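Local atomic coordinates of phosphatidylinositol-specific phospholipase C (Listeria monocytogenes, PDB entry 2PLC), a protein that belongs to the bacterial phosphatidylinositol-specific phospholipase C family, whose X domain has a TIM-barrel type of fold. Residues L42-T47 with T225-A230. Residues are numbered along the deposited sequence; the frame is centred on the assembly and turned at random.
Sequences LAQTQT and TPRQYA
The capped N-terminus of helix 226-246 meets the chain leaving helix 40-43, and Pro226 fills the joint between them. The Pro226 ring lies against backbone carbonyls: its CG approaches Leu42 O at 3.7 Å, and its CB stands equally close to Gln44 O. These are van der Waals contacts, and no direct hydrogen bond joins the two segments. One water bridges the two backbones, donating to Gln44 O at 2.9 Å and accepting weakly from Arg227 N in the first turn of the helix. That turn is organised by a capping box. Thr225 at the N-cap takes a weak bond from Gln228 N on its OG1, and Thr225 N gives a nearly straight bond of 2.8 Å to a lone pair of Gln228 OE1, in the carbonyl plane. With OG1 occupied in the cap, CG2 of Thr225 meets CD2 of Leu42 at 4.2 Å, the two side chains crossing at about a right angle. On the other flank Arg227 reaches across toward Gln44 and Thr47: CG is anti to the backbone N (chi1 171°), and the chain then turns at chi2 and chi3. Arg227 NH2 comes within 3.6 Å of Gln44 OE1, too loose for a hydrogen bond, with amide and guanidinium planes 85° apart; Thr47 CG2 touches the same nitrogen. The Gln44 amide also has weak bonds near its own segment, from NE2 to Gln46 O and from Lys40 NZ to OE1. Around this partly buried junction, Trp36 of helix 34-38 touches Gln44, Phe259 forms a cation-pi pair with Arg227, and Gln46 NE2 bonds to Met257 O, tying the loop to the end of strand 253-257 in the parallel sheet.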
loop_
_atom_site.group_PDB
_atom_site.type_symbol
_atom_site.label_atom_id
_atom_site.label_comp_id
_atom_site.label_asym_id
_atom_site.label_seq_id
_atom_site.Cartn_x
_atom_site.Cartn_y
_atom_site.Cartn_z
ATOM N N LEU A 42 -19.128 -1.820 -8.518
ATOM C CA LEU A 42 -17.999 -2.519 -9.127
ATOM C C LEU A 42 -16.678 -1.757 -8.964
ATOM O O LEU A 42 -15.604 -2.362 -8.833
ATOM C CB LEU A 42 -18.260 -2.712 -10.623
ATOM C CG LEU A 42 -19.590 -3.325 -11.063
ATOM C CD1 LEU A 42 -19.730 -3.184 -12.574
ATOM C CD2 LEU A 42 -19.665 -4.784 -10.636
ATOM N N ALA A 43 -16.774 -0.430 -8.998
ATOM C CA ALA A 43 -15.619 0.450 -8.903
ATOM C C ALA A 43 -15.153 0.809 -7.494
ATOM O O ALA A 43 -13.959 0.943 -7.258
ATOM C CB ALA A 43 -15.883 1.723 -9.703
ATOM N N GLN A 44 -16.084 0.974 -6.563
ATOM C CA GLN A 44 -15.722 1.358 -5.200
ATOM C C GLN A 44 -14.954 0.302 -4.396
ATOM O O GLN A 44 -15.296 -0.878 -4.416
ATOM C CB GLN A 44 -16.973 1.784 -4.435
ATOM C CG GLN A 44 -16.690 2.385 -3.075
ATOM C CD GLN A 44 -17.949 2.598 -2.268
ATOM O OE1 GLN A 44 -18.939 1.894 -2.452
ATOM N NE2 GLN A 44 -17.915 3.564 -1.362
ATOM N N THR A 45 -13.920 0.741 -3.679
ATOM C CA THR A 45 -13.120 -0.162 -2.847
ATOM C C THR A 45 -12.916 0.357 -1.423
ATOM O O THR A 45 -12.460 -0.385 -0.551
ATOM C CB THR A 45 -11.738 -0.399 -3.443
ATOM O OG1 THR A 45 -11.076 0.860 -3.592
ATOM C CG2 THR A 45 -11.849 -1.087 -4.796
ATOM N N GLN A 46 -13.244 1.631 -1.194
ATOM C CA GLN A 46 -13.079 2.247 0.123
ATOM C C GLN A 46 -14.232 3.189 0.490
ATOM O O GLN A 46 -15.001 3.621 -0.367
ATOM C CB GLN A 46 -11.770 3.051 0.172
ATOM C CG GLN A 46 -10.517 2.311 -0.278
ATOM C CD GLN A 46 -10.143 1.158 0.638
ATOM O OE1 GLN A 46 -10.465 1.171 1.823
ATOM N NE2 GLN A 46 -9.460 0.156 0.090
ATOM N N THR A 47 -14.347 3.498 1.778
ATOM C CA THR A 47 -15.363 4.427 2.261
ATOM C C THR A 47 -14.668 5.599 2.951
ATOM O O THR A 47 -15.195 6.707 2.983
ATOM C CB THR A 47 -16.350 3.770 3.246
ATOM O OG1 THR A 47 -15.630 3.192 4.337
ATOM C CG2 THR A 47 -17.176 2.712 2.542
ATOM N N THR A 225 -18.878 -8.512 -6.123
ATOM C CA THR A 225 -18.254 -7.195 -6.052
ATOM C C THR A 225 -17.173 -7.095 -4.977
ATOM O O THR A 225 -17.108 -7.934 -4.080
ATOM C CB THR A 225 -19.305 -6.096 -5.762
ATOM O OG1 THR A 225 -19.834 -6.266 -4.437
ATOM C CG2 THR A 225 -20.432 -6.157 -6.771
ATOM N N PRO A 226 -16.305 -6.063 -5.062
ATOM C CA PRO A 226 -15.246 -5.890 -4.061
ATOM C C PRO A 226 -15.845 -5.836 -2.655
ATOM O O PRO A 226 -15.280 -6.390 -1.716
ATOM C CB PRO A 226 -14.627 -4.548 -4.454
ATOM C CG PRO A 226 -14.749 -4.564 -5.953
ATOM C CD PRO A 226 -16.156 -5.081 -6.158
ATOM N N ARG A 227 -17.009 -5.202 -2.531
ATOM C CA ARG A 227 -17.694 -5.073 -1.249
ATOM C C ARG A 227 -18.098 -6.442 -0.693
ATOM O O ARG A 227 -17.980 -6.687 0.504
ATOM C CB ARG A 227 -18.924 -4.172 -1.397
ATOM C CG ARG A 227 -19.835 -4.130 -0.182
ATOM C CD ARG A 227 -19.411 -3.085 0.823
ATOM N NE ARG A 227 -19.748 -1.732 0.383
ATOM C CZ ARG A 227 -19.779 -0.668 1.185
ATOM N NH1 ARG A 227 -19.492 -0.794 2.479
ATOM N NH2 ARG A 227 -20.078 0.529 0.690
ATOM N N GLN A 228 -18.560 -7.330 -1.569
ATOM C CA GLN A 228 -18.968 -8.669 -1.152
ATOM C C GLN A 228 -17.782 -9.518 -0.694
ATOM O O GLN A 228 -17.854 -10.166 0.348
ATOM C CB GLN A 228 -19.722 -9.373 -2.271
ATOM C CG GLN A 228 -21.077 -8.758 -2.554
ATOM C CD GLN A 228 -21.759 -9.408 -3.731
ATOM O OE1 GLN A 228 -21.303 -9.294 -4.868
ATOM N NE2 GLN A 228 -22.852 -10.114 -3.464
ATOM N N TYR A 229 -16.691 -9.491 -1.455
ATOM C CA TYR A 229 -15.489 -10.246 -1.104
ATOM C C TYR A 229 -14.945 -9.827 0.259
ATOM O O TYR A 229 -14.585 -10.676 1.078
ATOM C CB TYR A 229 -14.391 -10.028 -2.141
ATOM C CG TYR A 229 -14.376 -11.018 -3.280
ATOM C CD1 TYR A 229 -13.909 -12.321 -3.088
ATOM C CD2 TYR A 229 -14.792 -10.648 -4.561
ATOM C CE1 TYR A 229 -13.854 -13.230 -4.140
ATOM C CE2 TYR A 229 -14.742 -11.556 -5.624
ATOM C CZ TYR A 229 -14.270 -12.844 -5.402
ATOM O OH TYR A 229 -14.213 -13.749 -6.444
ATOM N N ALA A 230 -14.871 -8.514 0.482
ATOM C CA ALA A 230 -14.355 -7.948 1.724
ATOM C C ALA A 230 -15.200 -8.344 2.923
ATOM O O ALA A 230 -14.668 -8.632 3.996
ATOM C CB ALA A 230 -14.270 -6.428 1.615
HETATM O O HOH W 1 -17.698 -2.490 -4.341
#